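Local coordinates for attaching and effacing protein, pathogenesis factor (Escherichia coli, PDB 4E9L) that probably mediates bacterial attachment as an intimin/invasin-family adhesin, represented here by a row of immunoglobulin-like domains from its extracellular part, at residues A335-G340 against M378-G383; S299-D304 against Q389-N394. All blocks are in the same frame, centred on the assembly; numbering follows the deposited sequence.

Interaction 1: A335-G340 against M378-G383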
ATOM      1  N   ALA A 335     -19.155  -8.045  30.158  1.00 19.86           N
ATOM      2  CA  ALA A 335     -19.641  -8.510  31.450  1.00 18.99           C
ATOM      3  C   ALA A 335     -18.893  -9.822  31.758  1.00 22.48           C
ATOM      4  O   ALA A 335     -18.654 -10.606  30.835  1.00 21.69           O
ATOM      5  CB  ALA A 335     -21.140  -8.766  31.390  1.00 19.70           C
ATOM      6  N   PRO A 336     -18.435 -10.053  33.005  1.00 18.32           N
ATOM      7  CA  PRO A 336     -17.788 -11.344  33.311  1.00 18.22           C
ATOM      8  C   PRO A 336     -18.813 -12.489  33.290  1.00 20.50           C
ATOM      9  O   PRO A 336     -20.015 -12.245  33.303  1.00 19.50           O
ATOM     10  CB  PRO A 336     -17.232 -11.162  34.740  1.00 19.77           C
ATOM     11  CG  PRO A 336     -17.579  -9.774  35.158  1.00 24.54           C
ATOM     12  CD  PRO A 336     -18.633  -9.248  34.225  1.00 20.01           C
ATOM     13  N   VAL A 337     -18.327 -13.723  33.222  1.00 18.89           N
ATOM     14  CA  VAL A 337     -19.141 -14.946  33.238  1.00 19.91           C
ATOM     15  C   VAL A 337     -19.006 -15.547  34.667  1.00 19.97           C
ATOM     16  O   VAL A 337     -17.906 -15.622  35.205  1.00 19.73           O
ATOM     17  CB  VAL A 337     -18.659 -15.921  32.131  1.00 25.79           C
ATOM     18  CG1 VAL A 337     -19.196 -17.324  32.356  1.00 26.66           C
ATOM     19  CG2 VAL A 337     -19.047 -15.406  30.735  1.00 26.43           C
ATOM     20  N   PHE A 338     -20.131 -15.908  35.283  1.00 16.05           N
ATOM     21  CA  PHE A 338     -20.178 -16.464  36.650  1.00 15.99           C
ATOM     22  C   PHE A 338     -20.618 -17.912  36.665  1.00 19.13           C
ATOM     23  O   PHE A 338     -21.578 -18.260  35.984  1.00 18.44           O
ATOM     24  CB  PHE A 338     -21.150 -15.631  37.532  1.00 16.68           C
ATOM     25  CG  PHE A 338     -20.813 -14.156  37.561  1.00 16.52           C
ATOM     26  CD1 PHE A 338     -21.533 -13.243  36.790  1.00 18.85           C
ATOM     27  CD2 PHE A 338     -19.769 -13.680  38.348  1.00 16.94           C
ATOM     28  CE1 PHE A 338     -21.234 -11.871  36.829  1.00 18.92           C
ATOM     29  CE2 PHE A 338     -19.472 -12.312  38.387  1.00 18.30           C
ATOM     30  CZ  PHE A 338     -20.188 -11.420  37.605  1.00 17.19           C
ATOM     31  N   SER A 339     -19.949 -18.748  37.478  1.00 15.82           N
ATOM     32  CA  SER A 339     -20.319 -20.152  37.696  1.00 16.28           C
ATOM     33  C   SER A 339     -20.053 -20.531  39.155  1.00 19.38           C
ATOM     34  O   SER A 339     -19.472 -19.732  39.897  1.00 16.14           O
ATOM     35  CB  SER A 339     -19.578 -21.073  36.718  1.00 18.15           C
ATOM     36  OG  SER A 339     -18.178 -21.028  36.939  1.00 23.60           O
ATOM     37  N   GLY A 340     -20.507 -21.719  39.563  1.00 17.06           N
ATOM     38  CA  GLY A 340     -20.349 -22.193  40.934  1.00 15.38           C
ATOM     39  C   GLY A 340     -21.593 -21.914  41.748  1.00 18.29           C
ATOM     40  O   GLY A 340     -22.499 -21.243  41.247  1.00 17.11           O
ATOM     41  N   MET A 378     -15.100 -15.174  35.538  1.00 15.11           N
ATOM     42  CA  MET A 378     -14.277 -15.186  34.337  1.00 16.09           C
ATOM     43  C   MET A 378     -14.456 -13.899  33.547  1.00 20.03           C
ATOM     44  O   MET A 378     -15.520 -13.681  32.946  1.00 20.05           O
ATOM     45  CB  MET A 378     -14.517 -16.451  33.475  1.00 19.06           C
ATOM     46  CG  MET A 378     -13.708 -16.480  32.155  1.00 21.61           C
ATOM     47  SD  MET A 378     -11.893 -16.265  32.302  1.00 25.30           S
ATOM     48  CE  MET A 378     -11.429 -17.868  33.059  1.00 20.98           C
ATOM     49  N   PRO A 379     -13.438 -13.006  33.572  1.00 16.67           N
ATOM     50  CA  PRO A 379     -13.536 -11.771  32.787  1.00 15.36           C
ATOM     51  C   PRO A 379     -13.538 -12.114  31.292  1.00 19.81           C
ATOM     52  O   PRO A 379     -12.970 -13.141  30.864  1.00 18.95           O
ATOM     53  CB  PRO A 379     -12.284 -10.989  33.182  1.00 16.40           C
ATOM     54  CG  PRO A 379     -11.302 -12.026  33.563  1.00 22.23           C
ATOM     55  CD  PRO A 379     -12.113 -13.114  34.222  1.00 18.72           C
ATOM     56  N   ARG A 380     -14.189 -11.257  30.519  1.00 16.76           N
ATOM     57  CA  ARG A 380     -14.334 -11.422  29.081  1.00 18.24           C
ATOM     58  C   ARG A 380     -13.927 -10.149  28.364  1.00 22.94           C
ATOM     59  O   ARG A 380     -14.295  -9.042  28.790  1.00 20.42           O
ATOM     60  CB  ARG A 380     -15.807 -11.766  28.740  1.00 21.46           C
ATOM     61  CG  ARG A 380     -16.203 -13.194  29.065  1.00 28.16           C
ATOM     62  CD  ARG A 380     -15.831 -14.069  27.889  1.00 35.23           C
ATOM     63  NE  ARG A 380     -16.017 -15.488  28.166  1.00 46.00           N
ATOM     64  CZ  ARG A 380     -17.046 -16.202  27.731  1.00 59.83           C
ATOM     65  NH1 ARG A 380     -17.997 -15.632  27.000  1.00 47.74           N
ATOM     66  NH2 ARG A 380     -17.137 -17.494  28.028  1.00 44.19           N
ATOM     67  N   VAL A 381     -13.194 -10.312  27.256  1.00 20.35           N
ATOM     68  CA  VAL A 381     -12.744  -9.189  26.416  1.00 22.58           C
ATOM     69  C   VAL A 381     -12.943  -9.660  24.968  1.00 29.23           C
ATOM     70  O   VAL A 381     -12.388 -10.689  24.585  1.00 28.51           O
ATOM     71  CB  VAL A 381     -11.266  -8.771  26.709  1.00 25.99           C
ATOM     72  CG1 VAL A 381     -10.779  -7.735  25.706  1.00 26.95           C
ATOM     73  CG2 VAL A 381     -11.096  -8.235  28.126  1.00 25.35           C
ATOM     74  N   ASN A 382     -13.752  -8.933  24.188  1.00 28.43           N
ATOM     75  CA  ASN A 382     -14.064  -9.274  22.781  1.00 29.41           C
ATOM     76  C   ASN A 382     -14.533 -10.732  22.628  1.00 33.55           C
ATOM     77  O   ASN A 382     -14.040 -11.465  21.769  1.00 33.32           O
ATOM     78  CB  ASN A 382     -12.877  -8.934  21.841  1.00 32.95           C
ATOM     79  CG  ASN A 382     -12.568  -7.452  21.715  1.00 62.14           C
ATOM     80  OD1 ASN A 382     -13.456  -6.580  21.773  1.00 55.56           O
ATOM     81  ND2 ASN A 382     -11.295  -7.133  21.501  1.00 55.70           N
ATOM     82  N   GLY A 383     -15.436 -11.141  23.522  1.00 29.88           N
ATOM     83  CA  GLY A 383     -16.002 -12.478  23.578  1.00 28.94           C
ATOM     84  C   GLY A 383     -15.065 -13.596  24.001  1.00 31.62           C
ATOM     85  O   GLY A 383     -15.440 -14.765  23.901  1.00 31.77           O
TER
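Arg380 lays its guanidinium over one methyl of Val337, at the point where strand 337-339 meets strand 373-381. Arg380 CB starts 3.7 Å from the carbonyl O of Ala335, pointing back toward that segment. Arg380 CG, anti to its own carbonyl carbon (chi1 -75°), stays near the same oxygen while coming within 4.0 Å of Val337 CG2. A bend at chi2 (-86°) fixes where CD goes, and the chain beyond it crosses the valine obliquely. At the tip, Arg380 CZ lies 3.7 Å from Val337 CG2, and NE, NH1 and NH2 are all nearly as close, because the methyl sits above the centre of the flat group. Val337 therefore meets a face of the guanidinium; NE donates a hydrogen bond to Asn385 OD1, which ties down the inner end of the group.

The backbones beneath are joined by an antiparallel hydrogen-bonded pair. Val337 N donates to Met378 O at 2.8 Å and Met378 N returns a bond to Val337 O at 2.9 Å, both nearly straight. The same carbonyl of Met378 also lies against the Pro336 ring, with CB 3.5 Å from O. Val337 and Met378 put their side chains on one face of the sheet, their CB atoms 4.4 Å apart, though the bent chain of Met378 then leads away from Val337.

On the other face, Pro336 packs on Val377 and Phe338 on Leu375 and Val377. Strand 337-339 thus joins one sheet of this immunoglobulin-like domain by pairing with strand 373-381, which also pairs with strand 391-395.

Interaction 2: S299-D304 against Q389-N394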
ATOM      1  N   SER A 299      -2.496 -11.544  31.754  1.00 17.15           N
ATOM      2  CA  SER A 299      -3.529 -10.690  32.330  1.00 15.22           C
ATOM      3  C   SER A 299      -3.955 -11.211  33.693  1.00 21.90           C
ATOM      4  O   SER A 299      -3.771 -12.404  33.956  1.00 21.31           O
ATOM      5  CB  SER A 299      -4.690 -10.577  31.358  1.00 16.49           C
ATOM      6  OG  SER A 299      -4.250  -9.888  30.192  1.00 18.19           O
ATOM      7  N   THR A 300      -4.442 -10.321  34.591  1.00 18.67           N
ATOM      8  CA  THR A 300      -4.834 -10.721  35.960  1.00 18.06           C
ATOM      9  C   THR A 300      -6.151 -10.090  36.396  1.00 20.34           C
ATOM     10  O   THR A 300      -6.466  -8.988  35.997  1.00 18.31           O
ATOM     11  CB  THR A 300      -3.736 -10.361  37.002  1.00 32.89           C
ATOM     12  OG1 THR A 300      -3.540  -8.944  37.057  1.00 39.86           O
ATOM     13  CG2 THR A 300      -2.395 -11.067  36.754  1.00 32.52           C
ATOM     14  N   LEU A 301      -6.886 -10.781  37.283  1.00 18.97           N
ATOM     15  CA  LEU A 301      -8.111 -10.291  37.877  1.00 16.75           C
ATOM     16  C   LEU A 301      -8.026 -10.551  39.372  1.00 20.11           C
ATOM     17  O   LEU A 301      -7.798 -11.688  39.771  1.00 19.90           O
ATOM     18  CB  LEU A 301      -9.359 -10.990  37.291  1.00 15.74           C
ATOM     19  CG  LEU A 301     -10.704 -10.504  37.891  1.00 18.89           C
ATOM     20  CD1 LEU A 301     -10.983  -9.012  37.518  1.00 19.03           C
ATOM     21  CD2 LEU A 301     -11.851 -11.379  37.453  1.00 17.48           C
ATOM     22  N   VAL A 302      -8.186  -9.511  40.187  1.00 17.16           N
ATOM     23  CA  VAL A 302      -8.202  -9.611  41.665  1.00 16.93           C
ATOM     24  C   VAL A 302      -9.461  -8.888  42.183  1.00 20.24           C
ATOM     25  O   VAL A 302      -9.999  -8.046  41.474  1.00 19.05           O
ATOM     26  CB  VAL A 302      -6.905  -9.041  42.338  1.00 21.34           C
ATOM     27  CG1 VAL A 302      -5.650  -9.794  41.883  1.00 22.09           C
ATOM     28  CG2 VAL A 302      -6.741  -7.542  42.086  1.00 20.96           C
ATOM     29  N   ALA A 303      -9.871  -9.162  43.439  1.00 17.24           N
ATOM     30  CA  ALA A 303     -10.979  -8.504  44.121  1.00 17.14           C
ATOM     31  C   ALA A 303     -10.399  -7.903  45.394  1.00 20.57           C
ATOM     32  O   ALA A 303      -9.321  -8.336  45.799  1.00 20.51           O
ATOM     33  CB  ALA A 303     -12.060  -9.536  44.462  1.00 18.74           C
ATOM     34  N   ASP A 304     -11.047  -6.885  45.993  1.00 17.49           N
ATOM     35  CA  ASP A 304     -10.566  -6.290  47.252  1.00 19.44           C
ATOM     36  C   ASP A 304     -10.941  -7.157  48.494  1.00 23.66           C
ATOM     37  O   ASP A 304     -10.459  -6.906  49.595  1.00 23.04           O
ATOM     38  CB  ASP A 304     -11.027  -4.817  47.413  1.00 22.33           C
ATOM     39  CG  ASP A 304     -12.529  -4.585  47.528  1.00 34.54           C
ATOM     40  OD1 ASP A 304     -13.256  -5.541  47.829  1.00 36.39           O
ATOM     41  OD2 ASP A 304     -12.961  -3.422  47.415  1.00 45.50           O
ATOM     42  N   GLN A 389      -7.006 -18.485  34.518  1.00 17.78           N
ATOM     43  CA  GLN A 389      -7.866 -19.172  35.492  1.00 18.31           C
ATOM     44  C   GLN A 389      -8.816 -18.162  36.125  1.00 22.90           C
ATOM     45  O   GLN A 389      -8.400 -17.038  36.404  1.00 21.92           O
ATOM     46  CB  GLN A 389      -7.016 -19.886  36.575  1.00 18.99           C
ATOM     47  CG  GLN A 389      -6.251 -21.130  36.054  1.00 26.95           C
ATOM     48  CD  GLN A 389      -7.157 -22.177  35.432  1.00 34.81           C
ATOM     49  OE1 GLN A 389      -6.855 -22.773  34.392  1.00 37.25           O
ATOM     50  NE2 GLN A 389      -8.302 -22.407  36.038  1.00 22.54           N
ATOM     51  N   PRO A 390     -10.072 -18.543  36.438  1.00 21.00           N
ATOM     52  CA  PRO A 390     -11.006 -17.543  36.971  1.00 20.11           C
ATOM     53  C   PRO A 390     -10.657 -17.071  38.364  1.00 22.53           C
ATOM     54  O   PRO A 390      -9.946 -17.758  39.098  1.00 22.49           O
ATOM     55  CB  PRO A 390     -12.357 -18.274  36.957  1.00 21.68           C
ATOM     56  CG  PRO A 390     -11.986 -19.731  37.051  1.00 26.74           C
ATOM     57  CD  PRO A 390     -10.756 -19.832  36.192  1.00 22.17           C
ATOM     58  N   LEU A 391     -11.149 -15.887  38.715  1.00 16.21           N
ATOM     59  CA  LEU A 391     -10.995 -15.389  40.055  1.00 16.74           C
ATOM     60  C   LEU A 391     -11.982 -16.249  40.870  1.00 19.55           C
ATOM     61  O   LEU A 391     -13.121 -16.468  40.439  1.00 19.07           O
ATOM     62  CB  LEU A 391     -11.373 -13.898  40.104  1.00 17.18           C
ATOM     63  CG  LEU A 391     -11.686 -13.293  41.481  1.00 21.08           C
ATOM     64  CD1 LEU A 391     -10.491 -13.323  42.401  1.00 21.33           C
ATOM     65  CD2 LEU A 391     -12.190 -11.887  41.334  1.00 21.89           C
ATOM     66  N   VAL A 392     -11.528 -16.783  41.991  1.00 16.22           N
ATOM     67  CA  VAL A 392     -12.381 -17.639  42.823  1.00 16.66           C
ATOM     68  C   VAL A 392     -12.679 -16.920  44.131  1.00 21.35           C
ATOM     69  O   VAL A 392     -11.766 -16.550  44.859  1.00 23.72           O
ATOM     70  CB  VAL A 392     -11.763 -19.041  43.049  1.00 23.18           C
ATOM     71  CG1 VAL A 392     -12.619 -19.880  44.013  1.00 24.10           C
ATOM     72  CG2 VAL A 392     -11.536 -19.775  41.715  1.00 23.33           C
ATOM     73  N   LEU A 393     -13.952 -16.707  44.412  1.00 16.63           N
ATOM     74  CA  LEU A 393     -14.380 -16.089  45.658  1.00 17.49           C
ATOM     75  C   LEU A 393     -15.191 -17.100  46.484  1.00 21.76           C
ATOM     76  O   LEU A 393     -15.803 -18.013  45.921  1.00 20.72           O
ATOM     77  CB  LEU A 393     -15.234 -14.819  45.394  1.00 17.30           C
ATOM     78  CG  LEU A 393     -14.632 -13.717  44.505  1.00 21.34           C
ATOM     79  CD1 LEU A 393     -15.656 -12.601  44.234  1.00 20.44           C
ATOM     80  CD2 LEU A 393     -13.358 -13.124  45.111  1.00 20.98           C
ATOM     81  N   ASN A 394     -15.179 -16.947  47.812  1.00 19.35           N
ATOM     82  CA  ASN A 394     -15.999 -17.782  48.696  1.00 18.96           C
ATOM     83  C   ASN A 394     -17.023 -16.855  49.336  1.00 21.81           C
ATOM     84  O   ASN A 394     -16.701 -16.108  50.257  1.00 21.18           O
ATOM     85  CB  ASN A 394     -15.119 -18.512  49.716  1.00 24.13           C
ATOM     86  CG  ASN A 394     -14.342 -19.629  49.051  1.00 51.61           C
ATOM     87  OD1 ASN A 394     -14.894 -20.663  48.660  1.00 47.24           O
ATOM     88  ND2 ASN A 394     -13.067 -19.407  48.808  1.00 48.67           N
TER
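Leu301 and Leu391 meet between the two sheets of an immunoglobulin-like beta sandwich, as expected for an invasin domain. Strand 300-303 is an outermost strand of one sheet, while strand 391-395 belongs to the other. The short strand segments run almost parallel, with 16° between their directions, but their axes come no closer than 7.5 Å and no hydrogen bond links them; apolar side chains fill the gap.

The two leucines cross at about a right angle. Each has CG anti to its backbone N (chi1 -180° in Leu301, 162° in Leu391), yet they engage through different parts. Leu301 brings the CD2 branch down on the root of its partner, 3.7 Å from Leu391 CB. Leu391 sets its own CD2 beside Leu301 CD2, 3.9 Å away, and reaches Ala303 with the same methyl. Its other methyl, CD1, comes near the carbonyl O of Leu301. Leu391 thus spans two successive inward-pointing positions of strand 300-303, and the backbone between them, at Val302 C, also lies near its CD2.

Both strands are held in their own sheets by backbone bonds, Val302 with Thr317 on one side and Leu391 with Val377 on the other. Leu301 also packs on Phe318 of the neighbouring strand and on Pro379 across the sandwich.

Farther along, Leu393 is turned differently, with CG anti to its carbonyl carbon and beside the backbone N. Ala303 CB rests against two leucine methyls that both lie on its one side, 3.9 Å from Leu391 CD2 and from Leu393 CD2.

How the interactions relate
Both contacts belong to the immunoglobulin-like domain at the C-terminal end of the modelled chain, with centres 11 Å apart. Along the sequence the order is 299-304, 335-340, 378-383, 389-394, which nests interaction 1 inside the loop closed by interaction 2. Interaction 1 acts within one sheet, whereas interaction 2 bridges the two sheets; they share the sheet in which strands 373-381 and 391-395 are neighbours. They also touch directly: Pro379 CD lies 3.7 Å from Leu301 CD2, and Met378 CE packs on the backbone between Gln389 and Pro390. Interaction 2 packs the domain's first strand on its last, and interaction 1 pairs strand 337-339 with strand 373-381.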